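Putative methyltransferase (Porphyromonas gingivalis, PDB 3LL7) is a putative methyltransferase whose substrate is not established, probably transferring a methyl group from S-adenosylmethionine through a Rossmann-like domain. Local coordinates at residues S78-F90 with E227-L241. Residues are numbered along the deposited sequence; the frame is centred on the assembly and turned at random. Where two conformers were deposited one is given.
Sequences SSGAVTSSYKSRF and ELHVVAAHGEVKELL
Helix 81-86 packs on one face of the beta hairpin 227-241, which matches the final antiparallel hairpin of class I (Rossmann-like) methyltransferases, strand 236-244 being inserted between 204-209 and 225-233; the helix axis runs at 146° to that of strand 227-233, with a closest approach of 8.9 Å. At one end lies an aromatic cluster. Tyr86, with CG anti to its backbone nitrogen, reaches toward the hairpin so that OH meets His229 ND1 in the imidazole plane at 2.7 Å; either atom could be the donor. At the far side of the ring, His229 NE2 donates almost straight (172°) to Glu227 OE1 at 2.8 Å, arriving from above the carboxylate plane. Bonds at both nitrogens thus fix the rotation of the imidazole, and Phe90 closes one face edge-on, CZ lying 3.4 Å above the ring plane over its centre. Leu241 CD1 touches both Tyr86 and Phe90, 3.9 Å from Tyr86 CD2 and from Phe90 CE2. Nearer the hairpin turn, Lys87 bends at its last torsion (chi4 77°) to bring NZ within 2.8 Å of Glu239 OE2, on the syn lone pair, in a buried salt bridge. A classic bulge, Lys238 and Glu239 opposite Val231, occurs here, and Thr83 CG2 rests 3.7 Å from Lys238 CB. A type I' turn from Ala233 to Glu236 closes the hairpin. Around this layer, strand 258-263 flanks 227-233, with His259 stacked on His229, while strand 204-209 lines the other side through Lys208 and Leu206; helices 215-221 and 299-304 cover the opposite face of the hairpin.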
loop_
_atom_site.group_PDB
_atom_site.type_symbol
_atom_site.label_atom_id
_atom_site.label_comp_id
_atom_site.label_asym_id
_atom_site.label_seq_id
_atom_site.Cartn_x
_atom_site.Cartn_y
_atom_site.Cartn_z
ATOM N N SER A 78 -0.131 9.710 5.772
ATOM C CA SER A 78 0.988 8.838 6.115
ATOM C C SER A 78 0.794 7.393 5.649
ATOM O O SER A 78 -0.334 6.957 5.412
ATOM C CB SER A 78 1.234 8.850 7.621
ATOM O OG SER A 78 0.344 7.967 8.277
ATOM N N SER A 79 1.907 6.666 5.522
ATOM C CA SER A 79 1.871 5.195 5.390
ATOM C C SER A 79 1.075 4.536 6.540
ATOM O O SER A 79 0.926 5.112 7.629
ATOM C CB SER A 79 3.288 4.624 5.354
ATOM O OG SER A 79 3.927 4.883 4.115
ATOM N N GLY A 80 0.535 3.347 6.279
ATOM C CA GLY A 80 -0.049 2.536 7.337
ATOM C C GLY A 80 1.077 1.864 8.102
ATOM O O GLY A 80 2.245 1.983 7.732
ATOM N N ALA A 81 0.725 1.147 9.160
ATOM C CA ALA A 81 1.685 0.349 9.923
ATOM C C ALA A 81 2.268 -0.847 9.139
ATOM O O ALA A 81 3.466 -1.133 9.227
ATOM C CB ALA A 81 1.025 -0.141 11.240
ATOM N N VAL A 82 1.430 -1.557 8.389
ATOM C CA VAL A 82 1.909 -2.785 7.742
ATOM C C VAL A 82 2.832 -2.567 6.544
ATOM O O VAL A 82 3.826 -3.283 6.400
ATOM C CB VAL A 82 0.775 -3.782 7.419
ATOM C CG1 VAL A 82 0.563 -4.728 8.597
ATOM C CG2 VAL A 82 -0.505 -3.051 7.083
ATOM N N THR A 83 2.546 -1.576 5.703
ATOM C CA THR A 83 3.413 -1.340 4.545
ATOM C C THR A 83 4.709 -0.669 4.951
ATOM O O THR A 83 5.778 -0.989 4.405
ATOM C CB THR A 83 2.730 -0.503 3.458
ATOM O OG1 THR A 83 2.258 0.737 4.017
ATOM C CG2 THR A 83 1.565 -1.280 2.872
ATOM N N SER A 84 4.628 0.251 5.923
ATOM C CA SER A 84 5.844 0.899 6.395
ATOM C C SER A 84 6.823 -0.182 6.815
ATOM O O SER A 84 7.949 -0.154 6.396
ATOM C CB SER A 84 5.576 1.866 7.543
ATOM O OG SER A 84 5.273 1.155 8.728
ATOM N N SER A 85 6.385 -1.168 7.597
ATOM C CA SER A 85 7.321 -2.227 8.041
ATOM C C SER A 85 7.872 -3.197 6.983
ATOM O O SER A 85 8.968 -3.755 7.163
ATOM C CB SER A 85 6.778 -2.998 9.253
ATOM O OG SER A 85 5.396 -3.324 9.125
ATOM N N TYR A 86 7.116 -3.444 5.907
ATOM C CA TYR A 86 7.621 -4.238 4.771
ATOM C C TYR A 86 8.870 -3.615 4.158
ATOM O O TYR A 86 9.785 -4.312 3.735
ATOM C CB TYR A 86 6.552 -4.336 3.674
ATOM C CG TYR A 86 6.992 -5.081 2.420
ATOM C CD1 TYR A 86 7.054 -6.475 2.394
ATOM C CD2 TYR A 86 7.333 -4.382 1.252
ATOM C CE1 TYR A 86 7.445 -7.161 1.254
ATOM C CE2 TYR A 86 7.704 -5.054 0.105
ATOM C CZ TYR A 86 7.775 -6.442 0.115
ATOM O OH TYR A 86 8.132 -7.107 -0.994
ATOM N N LYS A 87 8.889 -2.289 4.098
ATOM C CA LYS A 87 10.044 -1.544 3.593
ATOM C C LYS A 87 11.329 -1.884 4.331
ATOM O O LYS A 87 12.414 -1.798 3.742
ATOM C CB LYS A 87 9.831 -0.034 3.728
ATOM C CG LYS A 87 8.757 0.519 2.823
ATOM C CD LYS A 87 8.456 1.964 3.242
ATOM C CE LYS A 87 7.235 2.475 2.500
ATOM N NZ LYS A 87 5.954 1.954 3.067
ATOM N N SER A 88 11.224 -2.273 5.600
ATOM C CA SER A 88 12.445 -2.553 6.364
ATOM C C SER A 88 13.260 -3.710 5.744
ATOM O O SER A 88 14.473 -3.785 5.954
ATOM C CB SER A 88 12.156 -2.797 7.851
ATOM O OG SER A 88 11.601 -4.091 8.024
ATOM N N ARG A 89 12.599 -4.578 4.972
ATOM C CA ARG A 89 13.277 -5.683 4.287
ATOM C C ARG A 89 14.290 -5.237 3.224
ATOM O O ARG A 89 15.154 -6.025 2.839
ATOM C CB ARG A 89 12.273 -6.670 3.668
ATOM C CG ARG A 89 11.496 -6.133 2.465
ATOM C CD ARG A 89 12.154 -6.423 1.125
ATOM N NE ARG A 89 11.895 -7.784 0.652
ATOM C CZ ARG A 89 12.477 -8.303 -0.414
ATOM N NH1 ARG A 89 13.331 -7.565 -1.105
ATOM N NH2 ARG A 89 12.206 -9.540 -0.795
ATOM N N PHE A 90 14.176 -3.996 2.744
ATOM C CA PHE A 90 15.145 -3.448 1.761
ATOM C C PHE A 90 16.441 -2.941 2.423
ATOM O O PHE A 90 17.437 -2.708 1.743
ATOM C CB PHE A 90 14.547 -2.303 0.939
ATOM C CG PHE A 90 13.460 -2.728 -0.010
ATOM C CD1 PHE A 90 13.762 -3.063 -1.330
ATOM C CD2 PHE A 90 12.140 -2.816 0.424
ATOM C CE1 PHE A 90 12.765 -3.460 -2.214
ATOM C CE2 PHE A 90 11.135 -3.218 -0.451
ATOM C CZ PHE A 90 11.445 -3.549 -1.769
ATOM N N GLU A 227 14.349 -3.638 -9.271
ATOM C CA GLU A 227 13.155 -4.405 -8.877
ATOM C C GLU A 227 11.989 -3.454 -8.656
ATOM O O GLU A 227 12.196 -2.305 -8.264
ATOM C CB GLU A 227 13.408 -5.264 -7.617
ATOM C CG GLU A 227 13.960 -4.503 -6.391
ATOM C CD GLU A 227 14.292 -5.425 -5.211
ATOM O OE1 GLU A 227 13.640 -6.464 -5.028
ATOM O OE2 GLU A 227 15.234 -5.116 -4.460
ATOM N N LEU A 228 10.759 -3.933 -8.878
ATOM C CA LEU A 228 9.560 -3.146 -8.607
ATOM C C LEU A 228 8.607 -4.044 -7.801
ATOM O O LEU A 228 8.354 -5.183 -8.179
ATOM C CB LEU A 228 8.932 -2.674 -9.941
ATOM C CG LEU A 228 7.734 -1.718 -9.870
ATOM C CD1 LEU A 228 7.574 -0.896 -11.130
ATOM C CD2 LEU A 228 6.405 -2.522 -9.577
ATOM N N HIS A 229 8.108 -3.544 -6.677
ATOM C CA HIS A 229 7.239 -4.348 -5.825
ATOM C C HIS A 229 5.843 -3.729 -5.841
ATOM O O HIS A 229 5.706 -2.503 -5.649
ATOM C CB HIS A 229 7.753 -4.344 -4.386
ATOM C CG HIS A 229 9.024 -5.119 -4.195
ATOM N ND1 HIS A 229 9.195 -6.005 -3.157
ATOM C CD2 HIS A 229 10.175 -5.145 -4.908
ATOM C CE1 HIS A 229 10.398 -6.547 -3.238
ATOM N NE2 HIS A 229 11.011 -6.042 -4.295
ATOM N N VAL A 230 4.821 -4.558 -6.050
ATOM C CA VAL A 230 3.436 -4.094 -5.966
ATOM C C VAL A 230 2.909 -4.602 -4.643
ATOM O O VAL A 230 2.849 -5.834 -4.421
ATOM C CB VAL A 230 2.566 -4.641 -7.129
ATOM C CG1 VAL A 230 1.106 -4.175 -6.969
ATOM C CG2 VAL A 230 3.167 -4.209 -8.464
ATOM N N VAL A 231 2.653 -3.683 -3.716
ATOM C CA VAL A 231 2.396 -4.117 -2.324
ATOM C C VAL A 231 0.944 -3.873 -1.911
ATOM O O VAL A 231 0.496 -2.710 -1.832
ATOM C CB VAL A 231 3.360 -3.396 -1.336
ATOM C CG1 VAL A 231 3.132 -3.871 0.104
ATOM C CG2 VAL A 231 4.843 -3.614 -1.760
ATOM N N ALA A 232 0.220 -4.954 -1.639
ATOM C CA ALA A 232 -1.139 -4.843 -1.121
ATOM C C ALA A 232 -1.175 -5.152 0.388
ATOM O O ALA A 232 -0.359 -5.948 0.881
ATOM C CB ALA A 232 -2.076 -5.766 -1.870
ATOM N N ALA A 233 -2.096 -4.484 1.082
ATOM C CA ALA A 233 -2.424 -4.696 2.513
ATOM C C ALA A 233 -3.899 -4.355 2.700
ATOM O O ALA A 233 -4.432 -3.469 2.020
ATOM C CB ALA A 233 -1.557 -3.813 3.403
ATOM N N HIS A 234 -4.573 -5.044 3.620
ATOM C CA HIS A 234 -5.998 -4.766 3.909
ATOM C C HIS A 234 -6.902 -4.958 2.680
ATOM O O HIS A 234 -7.922 -4.280 2.532
ATOM C CB HIS A 234 -6.176 -3.357 4.497
ATOM C CG HIS A 234 -5.270 -3.071 5.658
ATOM N ND1 HIS A 234 -5.472 -3.613 6.911
ATOM C CD2 HIS A 234 -4.152 -2.314 5.751
ATOM C CE1 HIS A 234 -4.519 -3.199 7.728
ATOM N NE2 HIS A 234 -3.700 -2.416 7.046
ATOM N N GLY A 235 -6.508 -5.871 1.797
ATOM C CA GLY A 235 -7.268 -6.156 0.591
ATOM C C GLY A 235 -7.062 -5.244 -0.612
ATOM O O GLY A 235 -7.782 -5.387 -1.598
ATOM N N GLU A 236 -6.112 -4.303 -0.552
ATOM C CA GLU A 236 -5.972 -3.340 -1.643
ATOM C C GLU A 236 -4.530 -2.942 -1.845
ATOM O O GLU A 236 -3.744 -2.958 -0.888
ATOM C CB GLU A 236 -6.847 -2.086 -1.436
ATOM C CG GLU A 236 -6.406 -1.148 -0.341
ATOM C CD GLU A 236 -7.205 0.182 -0.280
ATOM O OE1 GLU A 236 -8.289 0.306 -0.886
ATOM O OE2 GLU A 236 -6.732 1.111 0.401
ATOM N N VAL A 237 -4.212 -2.525 -3.067
ATOM C CA VAL A 237 -2.842 -2.109 -3.377
ATOM C C VAL A 237 -2.604 -0.783 -2.659
ATOM O O VAL A 237 -3.419 0.154 -2.793
ATOM C CB VAL A 237 -2.586 -1.977 -4.888
ATOM C CG1 VAL A 237 -1.165 -1.511 -5.133
ATOM C CG2 VAL A 237 -2.829 -3.343 -5.630
ATOM N N LYS A 238 -1.525 -0.725 -1.883
ATOM C CA LYS A 238 -1.197 0.455 -1.071
ATOM C C LYS A 238 -0.078 1.272 -1.685
ATOM O O LYS A 238 -0.065 2.515 -1.562
ATOM C CB LYS A 238 -0.768 0.025 0.345
ATOM C CG LYS A 238 -1.885 -0.530 1.229
ATOM C CD LYS A 238 -3.031 0.453 1.371
ATOM C CE LYS A 238 -4.046 -0.040 2.379
ATOM N NZ LYS A 238 -5.177 0.926 2.474
ATOM N N GLU A 239 0.876 0.611 -2.341
ATOM C CA GLU A 239 2.005 1.334 -2.902
ATOM C C GLU A 239 2.768 0.488 -3.924
ATOM O O GLU A 239 2.675 -0.729 -3.934
ATOM C CB GLU A 239 2.970 1.778 -1.784
ATOM C CG GLU A 239 3.604 0.643 -1.021
ATOM C CD GLU A 239 4.149 1.072 0.357
ATOM O OE1 GLU A 239 3.441 1.800 1.092
ATOM O OE2 GLU A 239 5.270 0.644 0.707
ATOM N N LEU A 240 3.530 1.157 -4.770
ATOM C CA LEU A 240 4.544 0.485 -5.553
ATOM C C LEU A 240 5.886 0.920 -4.963
ATOM O O LEU A 240 6.031 2.053 -4.484
ATOM C CB LEU A 240 4.488 0.914 -7.011
ATOM C CG LEU A 240 3.183 0.902 -7.778
ATOM C CD1 LEU A 240 3.561 0.890 -9.238
ATOM C CD2 LEU A 240 2.272 -0.283 -7.453
ATOM N N LEU A 241 6.857 0.022 -4.969
ATOM C CA LEU A 241 8.171 0.386 -4.475
ATOM C C LEU A 241 9.142 0.046 -5.564
ATOM O O LEU A 241 9.086 -1.048 -6.140
ATOM C CB LEU A 241 8.487 -0.414 -3.226
ATOM C CG LEU A 241 7.666 -0.080 -2.002
ATOM C CD1 LEU A 241 7.870 -1.147 -0.934
ATOM C CD2 LEU A 241 8.108 1.290 -1.459
#